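Local coordinates for protein 3-phytase (Klebsiella pneumoniae, PDB 2WNH) that probably removes phosphate groups from phytate (inositol hexakisphosphate), starting at the 3-position, as a member of the histidine acid phosphatase family, at residues Val65-Gly68 and Arg69-Gln73; Cys85-Ala88 and Glu89-Tyr92; Arg391-Arg394 and Pro395-Pro398; Pro380-Ala383 and Ala384-Leu388. The protein carries 3 engineered substitutions. One frame throughout, in Å; residues are numbered along the deposited sequence.

Contact 1: Val65-Gly68 and Arg69-Gln73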
loop_
_atom_site.group_PDB
_atom_site.type_symbol
_atom_site.label_atom_id
_atom_site.label_comp_id
_atom_site.label_asym_id
_atom_site.label_seq_id
_atom_site.Cartn_x
_atom_site.Cartn_y
_atom_site.Cartn_z
ATOM N N VAL B 65 6.631 -18.360 -2.266
ATOM C CA VAL B 65 5.895 -17.089 -2.311
ATOM C C VAL B 65 6.581 -16.072 -3.227
ATOM O O VAL B 65 5.896 -15.379 -4.018
ATOM C CB VAL B 65 5.699 -16.469 -0.886
ATOM C CG1 VAL B 65 5.174 -14.980 -0.952
ATOM C CG2 VAL B 65 4.726 -17.332 -0.029
ATOM N N ASN B 66 7.912 -15.973 -3.136
ATOM C CA ASN B 66 8.655 -14.981 -3.960
ATOM C C ASN B 66 8.442 -15.228 -5.455
ATOM O O ASN B 66 8.158 -14.315 -6.234
ATOM C CB ASN B 66 10.160 -15.006 -3.669
ATOM C CG ASN B 66 10.529 -14.442 -2.287
ATOM O OD1 ASN B 66 11.606 -14.739 -1.770
ATOM N ND2 ASN B 66 9.667 -13.648 -1.706
ATOM N N LYS B 67 8.549 -16.484 -5.855
ATOM C CA LYS B 67 8.298 -16.846 -7.248
ATOM C C LYS B 67 6.827 -16.581 -7.646
ATOM O O LYS B 67 6.574 -15.984 -8.704
ATOM C CB LYS B 67 8.714 -18.315 -7.452
ATOM C CG LYS B 67 8.608 -18.839 -8.903
ATOM C CD LYS B 67 7.247 -19.421 -9.135
ATOM C CE LYS B 67 7.170 -20.165 -10.466
ATOM N NZ LYS B 67 5.820 -20.854 -10.461
ATOM N N GLY B 68 5.875 -17.000 -6.803
ATOM C CA GLY B 68 4.446 -16.792 -7.067
ATOM C C GLY B 68 4.101 -15.298 -7.196
ATOM O O GLY B 68 3.287 -14.906 -8.038
ATOM N N ARG B 69 4.710 -14.474 -6.366
ATOM C CA ARG B 69 4.422 -13.029 -6.382
ATOM C C ARG B 69 4.852 -12.409 -7.700
ATOM O O ARG B 69 4.070 -11.698 -8.347
ATOM C CB ARG B 69 5.136 -12.305 -5.231
ATOM C CG ARG B 69 4.906 -10.782 -5.241
ATOM C CD ARG B 69 5.664 -10.042 -4.134
ATOM N NE ARG B 69 5.538 -10.612 -2.779
ATOM C CZ ARG B 69 4.411 -11.019 -2.200
ATOM N NH1 ARG B 69 3.249 -11.001 -2.858
ATOM N NH2 ARG B 69 4.457 -11.500 -0.958
ATOM N N GLU B 70 6.075 -12.711 -8.128
ATOM C CA GLU B 70 6.562 -12.158 -9.401
ATOM C C GLU B 70 5.742 -12.716 -10.581
ATOM O O GLU B 70 5.444 -11.987 -11.527
ATOM C CB GLU B 70 8.056 -12.421 -9.548
ATOM C CG GLU B 70 8.899 -11.809 -8.418
ATOM C CD GLU B 70 8.796 -10.284 -8.324
ATOM O OE1 GLU B 70 8.644 -9.615 -9.376
ATOM O OE2 GLU B 70 8.893 -9.754 -7.195
ATOM N N GLU B 71 5.348 -13.987 -10.490
ATOM C CA GLU B 71 4.532 -14.641 -11.515
ATOM C C GLU B 71 3.153 -13.993 -11.638
ATOM O O GLU B 71 2.661 -13.744 -12.756
ATOM C CB GLU B 71 4.377 -16.130 -11.178
ATOM C CG GLU B 71 3.823 -16.938 -12.330
ATOM C CD GLU B 71 3.735 -18.421 -12.025
ATOM O OE1 GLU B 71 3.980 -18.826 -10.869
ATOM O OE2 GLU B 71 3.364 -19.161 -12.964
ATOM N N GLY B 72 2.500 -13.740 -10.501
ATOM C CA GLY B 72 1.186 -13.092 -10.550
ATOM C C GLY B 72 1.284 -11.696 -11.166
ATOM O O GLY B 72 0.425 -11.290 -11.977
ATOM N N GLN B 73 2.337 -10.960 -10.797
ATOM C CA GLN B 73 2.550 -9.618 -11.362
ATOM C C GLN B 73 2.750 -9.716 -12.880
ATOM O O GLN B 73 2.200 -8.912 -13.640
ATOM C CB GLN B 73 3.731 -8.907 -10.676
ATOM C CG GLN B 73 3.440 -8.551 -9.205
ATOM C CD GLN B 73 4.632 -7.986 -8.445
ATOM O OE1 GLN B 73 5.731 -7.830 -8.999
ATOM N NE2 GLN B 73 4.410 -7.646 -7.153
#
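K67 NZ is gripped by two carboxylates: it donates to E71 OE1 at 2.8 Å, one helical turn on, and pairs with E21 as well. The ammonium group meets E71 OE1 from above the carboxylate plane, about 45° out of it. A bend at chi2 (-90°) swings the lysine chain, which leaves its backbone facing away, back over G68 to that oxygen. E71 is extended beyond CG, and the two chains cross obliquely. Since E71 and E21 bring their acid groups close together, the lysine between them probably eases their repulsion. Round the helix, R69 in one of its two conformers lies beside V65, pointing the same way, with NH2 3.6 Å from V65 CG1; L351 of a second subunit packs on both side chains. Chi1 of E70 (-59°) sets its CG 3.4 Å from N66 O. Underneath, the backbone repeats in steps of four: R69 N to V65 O at 2.8 Å, E71 N to K67 O at 2.9 Å, and G72 N to G68 O at 2.8 Å. This is a regular alpha-helix, 58-77, with an i to i+4 lysine-glutamate salt bridge along its buried side.

Contact 2: Cys85-Ala88 and Glu89-Tyr92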
loop_
_atom_site.group_PDB
_atom_site.type_symbol
_atom_site.label_atom_id
_atom_site.label_comp_id
_atom_site.label_asym_id
_atom_site.label_seq_id
_atom_site.Cartn_x
_atom_site.Cartn_y
_atom_site.Cartn_z
ATOM N N CYS B 85 -8.173 -9.384 -6.748
ATOM C CA CYS B 85 -8.311 -10.790 -6.438
ATOM C C CYS B 85 -8.971 -11.548 -7.580
ATOM O O CYS B 85 -9.770 -10.975 -8.330
ATOM C CB CYS B 85 -9.040 -11.003 -5.115
ATOM S SG CYS B 85 -8.082 -10.389 -3.690
ATOM N N PRO B 86 -8.601 -12.825 -7.737
ATOM C CA PRO B 86 -9.071 -13.655 -8.835
ATOM C C PRO B 86 -10.500 -14.146 -8.589
ATOM O O PRO B 86 -11.046 -13.977 -7.488
ATOM C CB PRO B 86 -8.075 -14.829 -8.815
ATOM C CG PRO B 86 -7.711 -14.952 -7.366
ATOM C CD PRO B 86 -7.674 -13.561 -6.849
ATOM N N THR B 87 -11.080 -14.756 -9.621
ATOM C CA THR B 87 -12.341 -15.463 -9.540
ATOM C C THR B 87 -12.066 -16.902 -9.925
ATOM O O THR B 87 -10.919 -17.244 -10.213
ATOM C CB THR B 87 -13.377 -14.844 -10.505
ATOM O OG1 THR B 87 -12.839 -14.809 -11.847
ATOM C CG2 THR B 87 -13.706 -13.417 -10.055
ATOM N N ALA B 88 -13.111 -17.742 -9.938
ATOM C CA ALA B 88 -12.956 -19.149 -10.348
ATOM C C ALA B 88 -12.431 -19.274 -11.776
ATOM O O ALA B 88 -11.693 -20.211 -12.075
ATOM C CB ALA B 88 -14.292 -19.912 -10.195
ATOM N N GLU B 89 -12.765 -18.308 -12.633
ATOM C CA GLU B 89 -12.258 -18.276 -14.017
ATOM C C GLU B 89 -10.741 -17.999 -14.162
ATOM O O GLU B 89 -10.150 -18.271 -15.213
ATOM C CB GLU B 89 -13.097 -17.266 -14.809
ATOM C CG GLU B 89 -12.891 -17.273 -16.315
ATOM C CD GLU B 89 -13.727 -16.195 -17.001
ATOM O OE1 GLU B 89 -14.619 -15.596 -16.344
ATOM O OE2 GLU B 89 -13.479 -15.951 -18.195
ATOM N N SER B 90 -10.111 -17.487 -13.106
ATOM C CA SER B 90 -8.726 -17.054 -13.157
ATOM C C SER B 90 -7.781 -18.248 -13.042
ATOM O O SER B 90 -6.807 -18.328 -13.777
ATOM C CB SER B 90 -8.400 -16.100 -12.006
ATOM O OG SER B 90 -9.217 -14.937 -12.007
ATOM N N ILE B 91 -8.035 -19.115 -12.060
ATOM C CA ILE B 91 -7.081 -20.182 -11.705
ATOM C C ILE B 91 -7.787 -21.399 -11.119
ATOM O O ILE B 91 -8.830 -21.274 -10.447
ATOM C CB ILE B 91 -5.983 -19.651 -10.724
ATOM C CG1 ILE B 91 -4.799 -20.651 -10.544
ATOM C CG2 ILE B 91 -6.593 -19.218 -9.373
ATOM C CD1 ILE B 91 -3.660 -20.044 -9.759
ATOM N N TYR B 92 -7.222 -22.573 -11.407
ATOM C CA TYR B 92 -7.582 -23.809 -10.706
ATOM C C TYR B 92 -6.287 -24.447 -10.268
ATOM O O TYR B 92 -5.396 -24.674 -11.099
ATOM C CB TYR B 92 -8.399 -24.783 -11.584
ATOM C CG TYR B 92 -8.876 -26.000 -10.823
ATOM C CD1 TYR B 92 -10.001 -25.937 -9.993
ATOM C CD2 TYR B 92 -8.187 -27.218 -10.905
ATOM C CE1 TYR B 92 -10.429 -27.065 -9.268
ATOM C CE2 TYR B 92 -8.619 -28.337 -10.199
ATOM C CZ TYR B 92 -9.730 -28.253 -9.386
ATOM O OH TYR B 92 -10.118 -29.385 -8.675
HETATM O O HOH W 1 -14.882 -14.591 -13.504
HETATM O O HOH W 2 -11.389 -22.447 -10.487
#
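P86 and S90 make the tight side of this turn: P86 CB lies 3.5 Å from S90 CB, closer than carbons usually pack, and 3.4 Å from S90 OG. The serine hydroxyl is held from two directions. T87 N donates to S90 OG at 3.0 Å, nearly straight at 163°, and Q82 is bonded to the same oxygen. Chi1 of S90 (-59°) keeps OG beside its own backbone N, facing the T87 amide. In return S90 N donates to T87 O at 3.0 Å, coming from well above the carbonyl plane. The other side is looser and watery. T87 OG1 stands 3.6 Å from S90 OG but gives its proton to a water 2.6 Å away, which passes one of its own to E89 OE1, at the end of an extended side chain. A second water donates to both A88 O and I91 O, joining two acceptors that cannot bond each other. S7 of a third subunit packs on T87, and P9 of that subunit on E89 and S90. With A88 and E89 at its corners, both in helical backbone conformations, T87-S90 is a type I beta turn that leads into the strand that carries Y92.

Contact 3: Arg391-Arg394 and Pro395-Pro398; sequences RIDR and PSAP. Engineered in segment 395-398: A397 (natural residue Thr).
D393 reaches across the turn to S396, and its side chain crosses that of P395 at about a right angle. S396 OG donates to D393 OD2 at 2.6 Å, and OD2 receives it on its anti lone pair, directed away from OD1. D393 OD1 itself lies 3.7 Å from P395 CD. The carboxylate gets there because CG is anti to the backbone N (chi1 -178°), which carries it toward the serine. K261, on helix 256-274, bonds the same hydroxyl. Backbone bonds close the curve: S396 N to D393 O and A397 N to R394 O, both 2.9 Å, each donor standing above its carbonyl plane. These two overlapping i to i+3 bonds make a single turn of 3-10 helix over R394-S396, in the loop after helix 381-388. On the other side of the turn, R394 bends at chi2 (-74°) and lays its guanidinium flat over I392, with CG2 3.7 Å below the plane and under its centre. The same CG2 touches CB of A397, an engineered residue, at 3.8 Å. At the guanidinium edge a water accepts from R394 NH1 and donates to A397 O, while N268 takes another bond from NH1.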
loop_
_atom_site.group_PDB
_atom_site.type_symbol
_atom_site.label_atom_id
_atom_site.label_comp_id
_atom_site.label_asym_id
_atom_site.label_seq_id
_atom_site.Cartn_x
_atom_site.Cartn_y
_atom_site.Cartn_z
ATOM N N ARG B 391 5.493 -39.592 -27.657
ATOM C CA ARG B 391 5.969 -40.699 -26.842
ATOM C C ARG B 391 4.932 -41.135 -25.828
ATOM O O ARG B 391 5.195 -42.048 -25.060
ATOM C CB ARG B 391 7.265 -40.326 -26.100
ATOM C CG ARG B 391 8.492 -40.165 -26.984
ATOM C CD ARG B 391 9.675 -39.586 -26.203
ATOM N NE ARG B 391 10.941 -39.982 -26.811
ATOM C CZ ARG B 391 12.141 -39.847 -26.240
ATOM N NH1 ARG B 391 12.276 -39.295 -25.035
ATOM N NH2 ARG B 391 13.226 -40.261 -26.886
ATOM N N ILE B 392 3.755 -40.508 -25.824
ATOM C CA ILE B 392 2.683 -40.916 -24.904
ATOM C C ILE B 392 2.293 -42.367 -25.216
ATOM O O ILE B 392 2.143 -42.732 -26.382
ATOM C CB ILE B 392 1.448 -39.983 -25.010
ATOM C CG1 ILE B 392 1.758 -38.637 -24.324
ATOM C CG2 ILE B 392 0.189 -40.629 -24.394
ATOM C CD1 ILE B 392 0.819 -37.471 -24.711
ATOM N N ASP B 393 2.171 -43.177 -24.168
ATOM C CA ASP B 393 1.644 -44.522 -24.282
ATOM C C ASP B 393 0.159 -44.413 -23.986
ATOM O O ASP B 393 -0.239 -44.214 -22.832
ATOM C CB ASP B 393 2.325 -45.462 -23.272
ATOM C CG ASP B 393 1.822 -46.891 -23.396
ATOM O OD1 ASP B 393 1.935 -47.449 -24.501
ATOM O OD2 ASP B 393 1.305 -47.441 -22.399
ATOM N N ARG B 394 -0.665 -44.531 -25.029
ATOM C CA ARG B 394 -2.104 -44.281 -24.894
ATOM C C ARG B 394 -2.830 -45.139 -23.851
ATOM O O ARG B 394 -3.607 -44.599 -23.064
ATOM C CB ARG B 394 -2.817 -44.308 -26.251
ATOM C CG ARG B 394 -2.364 -43.202 -27.205
ATOM C CD ARG B 394 -2.932 -41.835 -26.781
ATOM N NE ARG B 394 -2.195 -40.734 -27.398
ATOM C CZ ARG B 394 -2.246 -39.471 -26.985
ATOM N NH1 ARG B 394 -2.988 -39.143 -25.931
ATOM N NH2 ARG B 394 -1.537 -38.544 -27.611
ATOM N N PRO B 395 -2.562 -46.464 -23.800
ATOM C CA PRO B 395 -3.169 -47.255 -22.720
ATOM C C PRO B 395 -2.816 -46.764 -21.315
ATOM O O PRO B 395 -3.560 -47.035 -20.377
ATOM C CB PRO B 395 -2.595 -48.666 -22.942
ATOM C CG PRO B 395 -2.222 -48.694 -24.396
ATOM C CD PRO B 395 -1.754 -47.301 -24.712
ATOM N N SER B 396 -1.682 -46.073 -21.179
ATOM C CA SER B 396 -1.235 -45.530 -19.899
ATOM C C SER B 396 -1.702 -44.090 -19.699
ATOM O O SER B 396 -1.305 -43.442 -18.738
ATOM C CB SER B 396 0.287 -45.567 -19.791
ATOM O OG SER B 396 0.780 -46.885 -19.962
ATOM N N ALA B 397 -2.580 -43.618 -20.581
ATOM C CA ALA B 397 -3.032 -42.234 -20.513
ATOM C C ALA B 397 -4.552 -42.114 -20.457
ATOM O O ALA B 397 -5.131 -41.502 -21.343
ATOM C CB ALA B 397 -2.457 -41.445 -21.720
ATOM N N PRO B 398 -5.190 -42.663 -19.400
ATOM C CA PRO B 398 -6.641 -42.559 -19.303
ATOM C C PRO B 398 -7.055 -41.110 -19.054
ATOM O O PRO B 398 -6.271 -40.326 -18.502
ATOM C CB PRO B 398 -6.977 -43.408 -18.067
ATOM C CG PRO B 398 -5.748 -43.355 -17.226
ATOM C CD PRO B 398 -4.613 -43.342 -18.220
HETATM O O HOH W 3 -4.941 -40.758 -24.300
#

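Contact 4: Pro380-Ala383 and Ala384-Leu388; sequences PFQA and AITAL
I385 packs back along the helix onto F381, and its atoms can be taken in order. CB lies near two carbonyl oxygens, 3.6 Å from Q382 O and 3.7 Å from F381 O. From there the branches part. On the CG2 side, Q382 in one of its two conformers crosses the isoleucine at about a right angle and brings NE2 4.1 Å from I385 CG2. CG1, set beside the backbone N by chi1 of -61°, comes to 3.2 Å from F381 O and covers one face of the phenyl ring. It lies 4.0 Å from the ring centroid and 20° off the normal, a CH-pi contact displaced toward the rim. A further turn at chi2 (-72°) takes the tip, CD1, to the far end of the ring, 3.9 Å from F381 CZ. Beyond it the pair is covered by L271 and V274 of helix 256-274 and by K275.

On the outer side, T386 OG1 hovers 3.1 Å from Q382 O, the carbonyl that the T386 backbone N already uses. The backbone ladder opens at P380, whose carbonyl takes the A384 N-H at 3.0 Å. P380 stands at the N-cap position of helix 381-388: the strand 376-380 passes directly, with no intervening loop, into the helix, and its first turn is fastened by regular i to i+4 bonds and an aromatic-aliphatic pair on the buried face.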
loop_
_atom_site.group_PDB
_atom_site.type_symbol
_atom_site.label_atom_id
_atom_site.label_comp_id
_atom_site.label_asym_id
_atom_site.label_seq_id
_atom_site.Cartn_x
_atom_site.Cartn_y
_atom_site.Cartn_z
ATOM N N PRO B 380 4.105 -23.019 -33.721
ATOM C CA PRO B 380 2.758 -23.309 -34.221
ATOM C C PRO B 380 2.068 -24.386 -33.390
ATOM O O PRO B 380 2.619 -25.476 -33.173
ATOM C CB PRO B 380 3.023 -23.752 -35.672
ATOM C CG PRO B 380 4.191 -22.897 -36.051
ATOM C CD PRO B 380 5.076 -22.902 -34.829
ATOM N N PHE B 381 0.857 -24.082 -32.949
ATOM C CA PHE B 381 0.221 -24.805 -31.845
ATOM C C PHE B 381 0.027 -26.305 -32.117
ATOM O O PHE B 381 0.493 -27.128 -31.318
ATOM C CB PHE B 381 -1.123 -24.145 -31.452
ATOM C CG PHE B 381 -1.772 -24.774 -30.253
ATOM C CD1 PHE B 381 -1.429 -24.351 -28.962
ATOM C CD2 PHE B 381 -2.735 -25.777 -30.401
ATOM C CE1 PHE B 381 -2.033 -24.932 -27.827
ATOM C CE2 PHE B 381 -3.353 -26.358 -29.283
ATOM C CZ PHE B 381 -2.988 -25.947 -27.995
ATOM N N GLN B 382 -0.649 -26.673 -33.219
ATOM C CA GLN B 382 -0.941 -28.108 -33.457
ATOM C C GLN B 382 0.312 -28.970 -33.638
ATOM O O GLN B 382 0.414 -30.067 -33.077
ATOM C CB GLN B 382 -1.878 -28.311 -34.652
ATOM C CG GLN B 382 -2.403 -29.750 -34.739
ATOM C CD GLN B 382 -2.890 -30.273 -33.387
ATOM O OE1 GLN B 382 -3.799 -29.687 -32.780
ATOM N NE2 GLN B 382 -2.278 -31.362 -32.901
ATOM N N ALA B 383 1.255 -28.475 -34.438
ATOM C CA ALA B 383 2.527 -29.159 -34.639
ATOM C C ALA B 383 3.310 -29.333 -33.336
ATOM O O ALA B 383 4.032 -30.318 -33.178
ATOM C CB ALA B 383 3.383 -28.398 -35.659
ATOM N N ALA B 384 3.200 -28.363 -32.420
ATOM C CA ALA B 384 3.893 -28.449 -31.137
ATOM C C ALA B 384 3.259 -29.530 -30.266
ATOM O O ALA B 384 3.962 -30.384 -29.692
ATOM C CB ALA B 384 3.880 -27.097 -30.441
ATOM N N ILE B 385 1.931 -29.506 -30.181
ATOM C CA ILE B 385 1.175 -30.541 -29.461
ATOM C C ILE B 385 1.513 -31.949 -29.965
ATOM O O ILE B 385 1.763 -32.856 -29.171
ATOM C CB ILE B 385 -0.341 -30.270 -29.551
ATOM C CG1 ILE B 385 -0.674 -28.907 -28.893
ATOM C CG2 ILE B 385 -1.148 -31.431 -28.963
ATOM C CD1 ILE B 385 -0.562 -28.882 -27.368
ATOM N N THR B 386 1.523 -32.115 -31.282
ATOM C CA THR B 386 1.830 -33.408 -31.898
ATOM C C THR B 386 3.234 -33.879 -31.555
ATOM O O THR B 386 3.427 -35.036 -31.180
ATOM C CB THR B 386 1.661 -33.346 -33.421
ATOM O OG1 THR B 386 0.289 -33.055 -33.717
ATOM C CG2 THR B 386 2.034 -34.702 -34.073
ATOM N N ALA B 387 4.209 -32.988 -31.692
ATOM C CA ALA B 387 5.588 -33.330 -31.378
ATOM C C ALA B 387 5.780 -33.679 -29.903
ATOM O O ALA B 387 6.448 -34.668 -29.565
ATOM C CB ALA B 387 6.545 -32.211 -31.807
ATOM N N LEU B 388 5.173 -32.888 -29.021
ATOM C CA LEU B 388 5.335 -33.116 -27.582
ATOM C C LEU B 388 4.656 -34.397 -27.100
ATOM O O LEU B 388 5.056 -34.971 -26.071
ATOM C CB LEU B 388 4.799 -31.919 -26.782
ATOM C CG LEU B 388 5.654 -30.656 -26.908
ATOM C CD1 LEU B 388 4.836 -29.441 -26.416
ATOM C CD2 LEU B 388 6.985 -30.731 -26.174
#

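The four contacts follow one another along the chain and form two groups. Contacts 1 and 2 sit on consecutive elements, helix 58-77 and strand 91-95, with centres 16 Å apart and nearest atoms about 8 Å apart. Contacts 4 and 3 adjoin in sequence, with centres 17 Å apart, and both pack on helix 256-274, where L271 touches I385 and I392 alike. Between the groups, contacts 1 and 3 are 33 Å apart, centre to centre. Contact 1 lies near a metal-binding site: the side chain of E70 is about 9 Å from that of H358, a magnesium ligand whose metal is absent here. A sodium ion is about 10 Å from G72, and one about 12 Å from the S90 side chain.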